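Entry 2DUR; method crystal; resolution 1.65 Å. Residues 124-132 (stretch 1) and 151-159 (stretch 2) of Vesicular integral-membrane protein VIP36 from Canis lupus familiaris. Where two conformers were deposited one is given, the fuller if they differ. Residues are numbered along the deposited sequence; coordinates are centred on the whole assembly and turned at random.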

ATOM      1  N   ARG A 124       7.552 -11.930  15.372  1.00 29.95           N
ATOM      2  CA  ARG A 124       8.044 -11.300  14.154  1.00 28.33           C
ATOM      3  C   ARG A 124       9.155 -10.270  14.444  1.00 28.42           C
ATOM      4  O   ARG A 124       9.210  -9.684  15.530  1.00 28.68           O
ATOM      5  CB  ARG A 124       6.874 -10.671  13.374  1.00 28.34           C
ATOM      6  CG  ARG A 124       5.937 -11.727  12.795  1.00 27.60           C
ATOM      7  CD  ARG A 124       4.679 -11.185  12.090  1.00 26.89           C
ATOM      8  NE  ARG A 124       3.648 -10.790  13.035  1.00 25.48           N
ATOM      9  CZ  ARG A 124       2.547 -10.122  12.705  1.00 26.88           C
ATOM     10  NH1 ARG A 124       2.332  -9.799  11.436  1.00 25.23           N
ATOM     11  NH2 ARG A 124       1.668  -9.782  13.640  1.00 24.81           N
ATOM     12  N   VAL A 125      10.027 -10.059  13.461  1.00 27.55           N
ATOM     13  CA  VAL A 125      11.036  -9.004  13.507  1.00 26.55           C
ATOM     14  C   VAL A 125      10.562  -7.797  12.679  1.00 25.54           C
ATOM     15  O   VAL A 125      10.104  -7.961  11.558  1.00 24.90           O
ATOM     16  CB  VAL A 125      12.400  -9.505  12.985  1.00 27.01           C
ATOM     17  CG1 VAL A 125      13.399  -8.367  12.898  1.00 27.16           C
ATOM     18  CG2 VAL A 125      12.928 -10.641  13.884  1.00 28.10           C
ATOM     19  N   PHE A 126      10.685  -6.595  13.238  1.00 24.50           N
ATOM     20  CA  PHE A 126      10.193  -5.369  12.587  1.00 23.40           C
ATOM     21  C   PHE A 126      11.332  -4.520  11.983  1.00 23.51           C
ATOM     22  O   PHE A 126      12.495  -4.673  12.395  1.00 24.78           O
ATOM     23  CB  PHE A 126       9.322  -4.550  13.570  1.00 23.29           C
ATOM     24  CG  PHE A 126       7.966  -5.153  13.793  1.00 23.37           C
ATOM     25  CD1 PHE A 126       7.836  -6.367  14.461  1.00 23.78           C
ATOM     26  CD2 PHE A 126       6.821  -4.535  13.284  1.00 24.01           C
ATOM     27  CE1 PHE A 126       6.575  -6.964  14.639  1.00 25.41           C
ATOM     28  CE2 PHE A 126       5.557  -5.119  13.448  1.00 24.38           C
ATOM     29  CZ  PHE A 126       5.430  -6.333  14.130  1.00 24.36           C
ATOM     30  N   PRO A 127      11.013  -3.649  11.004  1.00 22.37           N
ATOM     31  CA  PRO A 127       9.697  -3.477  10.377  1.00 20.80           C
ATOM     32  C   PRO A 127       9.200  -4.713   9.631  1.00 20.09           C
ATOM     33  O   PRO A 127       9.993  -5.548   9.190  1.00 19.63           O
ATOM     34  CB  PRO A 127       9.911  -2.338   9.390  1.00 21.07           C
ATOM     35  CG  PRO A 127      11.112  -1.591   9.960  1.00 21.33           C
ATOM     36  CD  PRO A 127      11.987  -2.688  10.455  1.00 22.19           C
ATOM     37  N   TYR A 128       7.885  -4.819   9.487  1.00 18.99           N
ATOM     38  CA  TYR A 128       7.295  -6.040   8.938  1.00 18.29           C
ATOM     39  C   TYR A 128       6.266  -5.634   7.882  1.00 18.45           C
ATOM     40  O   TYR A 128       5.357  -4.823   8.155  1.00 17.70           O
ATOM     41  CB  TYR A 128       6.656  -6.893  10.074  1.00 18.57           C
ATOM     42  CG  TYR A 128       6.302  -8.294   9.638  1.00 19.25           C
ATOM     43  CD1 TYR A 128       7.253  -9.316   9.655  1.00 19.67           C
ATOM     44  CD2 TYR A 128       5.016  -8.598   9.171  1.00 19.12           C
ATOM     45  CE1 TYR A 128       6.926 -10.591   9.240  1.00 17.75           C
ATOM     46  CE2 TYR A 128       4.689  -9.882   8.743  1.00 18.70           C
ATOM     47  CZ  TYR A 128       5.649 -10.870   8.782  1.00 19.60           C
ATOM     48  OH  TYR A 128       5.349 -12.147   8.356  1.00 19.24           O
ATOM     49  N   ILE A 129       6.425  -6.188   6.688  1.00 17.23           N
ATOM     50  CA  ILE A 129       5.535  -5.896   5.576  1.00 16.41           C
ATOM     51  C   ILE A 129       4.609  -7.089   5.430  1.00 16.67           C
ATOM     52  O   ILE A 129       5.060  -8.220   5.331  1.00 15.92           O
ATOM     53  CB  ILE A 129       6.321  -5.727   4.230  1.00 16.58           C
ATOM     54  CG1 ILE A 129       7.256  -4.511   4.326  1.00 16.12           C
ATOM     55  CG2 ILE A 129       5.368  -5.591   3.041  1.00 17.22           C
ATOM     56  CD1 ILE A 129       8.095  -4.300   3.058  1.00 16.75           C
ATOM     57  N   SER A 130       3.307  -6.844   5.401  1.00 16.28           N
ATOM     58  CA  SER A 130       2.361  -7.960   5.280  1.00 16.07           C
ATOM     59  C   SER A 130       1.203  -7.594   4.370  1.00 15.92           C
ATOM     60  O   SER A 130       1.021  -6.435   4.028  1.00 15.61           O
ATOM     61  CB  SER A 130       1.874  -8.411   6.665  1.00 16.93           C
ATOM     62  OG  SER A 130       1.120  -7.392   7.306  1.00 17.24           O
ATOM     63  N   VAL A 131       0.452  -8.598   3.924  1.00 15.32           N
ATOM     64  CA  VAL A 131      -0.731  -8.330   3.120  1.00 15.17           C
ATOM     65  C   VAL A 131      -1.981  -8.856   3.853  1.00 14.70           C
ATOM     66  O   VAL A 131      -1.900  -9.823   4.605  1.00 14.49           O
ATOM     67  CB  VAL A 131      -0.639  -8.947   1.712  1.00 16.14           C
ATOM     68  CG1 VAL A 131       0.375  -8.161   0.866  1.00 18.82           C
ATOM     69  CG2 VAL A 131      -0.274 -10.457   1.786  1.00 16.94           C
ATOM     70  N   MET A 132      -3.110  -8.232   3.568  1.00 14.28           N
ATOM     71  CA  MET A 132      -4.401  -8.603   4.142  1.00 14.70           C
ATOM     72  C   MET A 132      -5.451  -8.438   3.055  1.00 14.82           C
ATOM     73  O   MET A 132      -5.429  -7.455   2.322  1.00 16.34           O
ATOM     74  CB  MET A 132      -4.704  -7.712   5.360  1.00 15.41           C
ATOM     75  CG  MET A 132      -6.097  -7.959   5.961  1.00 15.64           C
ATOM     76  SD  MET A 132      -6.188  -6.952   7.462  1.00 16.88           S
ATOM     77  CE  MET A 132      -7.899  -7.271   7.912  1.00 16.64           C
ATOM     78  N   LEU A 151      -2.100 -12.591   5.852  1.00 17.96           N
ATOM     79  CA  LEU A 151      -2.073 -13.614   4.805  1.00 19.41           C
ATOM     80  C   LEU A 151      -0.649 -14.111   4.572  1.00 19.23           C
ATOM     81  O   LEU A 151      -0.400 -15.323   4.406  1.00 20.39           O
ATOM     82  CB  LEU A 151      -2.610 -13.032   3.501  1.00 20.78           C
ATOM     83  CG  LEU A 151      -3.881 -13.447   2.813  1.00 25.23           C
ATOM     84  CD1 LEU A 151      -3.902 -12.758   1.472  1.00 23.59           C
ATOM     85  CD2 LEU A 151      -3.955 -14.982   2.634  1.00 26.95           C
ATOM     86  N   ALA A 152       0.285 -13.162   4.526  1.00 17.63           N
ATOM     87  CA  ALA A 152       1.707 -13.446   4.300  1.00 17.43           C
ATOM     88  C   ALA A 152       2.479 -12.179   4.638  1.00 17.22           C
ATOM     89  O   ALA A 152       1.894 -11.108   4.709  1.00 16.68           O
ATOM     90  CB  ALA A 152       1.980 -13.853   2.855  1.00 18.30           C
ATOM     91  N   GLY A 153       3.776 -12.301   4.857  1.00 17.33           N
ATOM     92  CA  GLY A 153       4.575 -11.114   5.166  1.00 17.52           C
ATOM     93  C   GLY A 153       6.055 -11.434   5.241  1.00 18.79           C
ATOM     94  O   GLY A 153       6.477 -12.586   5.036  1.00 18.07           O
ATOM     95  N   CYS A 154       6.839 -10.396   5.481  1.00 18.82           N
ATOM     96  CA  CYS A 154       8.287 -10.553   5.601  1.00 20.58           C
ATOM     97  C   CYS A 154       8.839  -9.407   6.428  1.00 20.01           C
ATOM     98  O   CYS A 154       8.275  -8.324   6.444  1.00 19.95           O
ATOM     99  CB  CYS A 154       8.959 -10.591   4.213  1.00 21.49           C
ATOM    100  SG  CYS A 154       9.251  -8.959   3.440  1.00 25.61           S
ATOM    101  N   THR A 155       9.938  -9.656   7.127  1.00 20.51           N
ATOM    102  CA  THR A 155      10.665  -8.552   7.750  0.60 21.27           C
ATOM    103  C   THR A 155      11.412  -7.767   6.659  1.00 21.05           C
ATOM    104  O   THR A 155      11.873  -8.337   5.657  1.00 21.31           O
ATOM    105  CB  THR A 155      11.586  -9.029   8.906  0.60 21.63           C
ATOM    106  OG1 THR A 155      12.152  -7.887   9.578  0.60 22.00           O
ATOM    107  CG2 THR A 155      12.686  -9.954   8.404  0.60 22.67           C
ATOM    108  N   ALA A 156      11.475  -6.444   6.823  1.00 21.45           N
ATOM    109  CA  ALA A 156      12.103  -5.566   5.815  1.00 21.79           C
ATOM    110  C   ALA A 156      12.708  -4.319   6.450  1.00 22.98           C
ATOM    111  O   ALA A 156      12.040  -3.616   7.204  1.00 22.59           O
ATOM    112  CB  ALA A 156      11.096  -5.170   4.716  1.00 22.52           C
ATOM    113  N   ASP A 157      13.981  -4.049   6.154  1.00 23.01           N
ATOM    114  CA  ASP A 157      14.700  -2.950   6.805  1.00 23.78           C
ATOM    115  C   ASP A 157      14.595  -1.717   5.926  1.00 23.48           C
ATOM    116  O   ASP A 157      15.482  -1.445   5.098  1.00 23.57           O
ATOM    117  CB  ASP A 157      16.169  -3.372   7.030  1.00 24.64           C
ATOM    118  CG  ASP A 157      16.997  -2.309   7.744  1.00 26.96           C
ATOM    119  OD1 ASP A 157      16.433  -1.300   8.222  1.00 28.10           O
ATOM    120  OD2 ASP A 157      18.234  -2.500   7.830  1.00 30.79           O
ATOM    121  N   PHE A 158      13.486  -0.986   6.048  1.00 22.85           N
ATOM    122  CA  PHE A 158      13.253   0.132   5.139  1.00 23.28           C
ATOM    123  C   PHE A 158      13.346   1.520   5.764  1.00 23.71           C
ATOM    124  O   PHE A 158      13.222   2.514   5.053  1.00 25.26           O
ATOM    125  CB  PHE A 158      11.940  -0.022   4.362  1.00 23.39           C
ATOM    126  CG  PHE A 158      10.719  -0.126   5.233  1.00 22.67           C
ATOM    127  CD1 PHE A 158      10.084  -1.341   5.397  1.00 22.03           C
ATOM    128  CD2 PHE A 158      10.179   1.013   5.847  1.00 22.99           C
ATOM    129  CE1 PHE A 158       8.921  -1.452   6.201  1.00 22.66           C
ATOM    130  CE2 PHE A 158       9.026   0.917   6.637  1.00 23.37           C
ATOM    131  CZ  PHE A 158       8.403  -0.297   6.812  1.00 23.44           C
ATOM    132  N   ARG A 159      13.573   1.598   7.070  1.00 23.51           N
ATOM    133  CA  ARG A 159      13.544   2.883   7.748  1.00 24.36           C
ATOM    134  C   ARG A 159      14.913   3.549   7.797  1.00 24.17           C
ATOM    135  O   ARG A 159      15.924   2.884   8.066  1.00 24.14           O
ATOM    136  CB  ARG A 159      13.007   2.700   9.160  1.00 24.80           C
ATOM    137  CG  ARG A 159      12.549   3.951   9.757  1.00 27.34           C
ATOM    138  CD  ARG A 159      11.774   3.673  11.035  1.00 27.23           C
ATOM    139  NE  ARG A 159      11.821   4.883  11.823  1.00 29.35           N
ATOM    140  CZ  ARG A 159      12.862   5.278  12.543  1.00 29.97           C
ATOM    141  NH1 ARG A 159      13.964   4.530  12.610  1.00 34.30           N
ATOM    142  NH2 ARG A 159      12.797   6.419  13.197  1.00 30.25           N
TER

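How does the contact begin at Leu151 and Ala152? The two segments run antiparallel, so the start of this one meets the end of the other. Leu151 N donates to Val131 O at 3.0 Å, and Val131 N donates to Ala152 O at the same distance of 3.0 Å. Beside these backbone bonds, Val131 CG2 packs 3.9 Å from Leu151 CB and 4.2 Å from Ala152 CB, adding apolar contact to the polar bonds.

Why does a glycine fit at position 153? Gly153 pairs with Ser130 without hydrogen bonds, and their CA atoms lie just 3.9 Å apart. A CB on Gly153 would point to the face that carries Tyr128 and Ser130, where it would clash with Tyr128 CE2 and Ile129 O. The Tyr128 side chain occupies that space, its OH 3.3 Å from Gly153 C.

What holds Cys154 in register? It forms a hydrogen-bonded pair with Ile129: Cys154 N donates to Ile129 O and Ile129 N to Cys154 O, each at 2.8 Å. Cys154 O also lies over one face of the Tyr128 ring, 3.5 Å from Tyr128 CD1. The cysteine sulfur, bonded covalently elsewhere in the structure, shares its face of the sheet with the Ile129 side chain.

How does the contact continue from Thr155 onward? Thr155 OG1 sits 2.8 Å from Val125 O and 3.2 Å from Pro127 O, two acceptors within reach of a single proton. Ala156 N donates to Pro127 O at 2.9 Å, extending the backbone bonding to the proline that follows a cis peptide bond. The side chains here add apolar contacts: Ala156 CB meets Ile129 CD1 at 3.5 Å, and the Phe158 ring swings in so that Pro127 CG covers one of its faces, with Phe158 CE1 3.5 Å from Pro127 CB and 4.0 Å from Ile129 CG1.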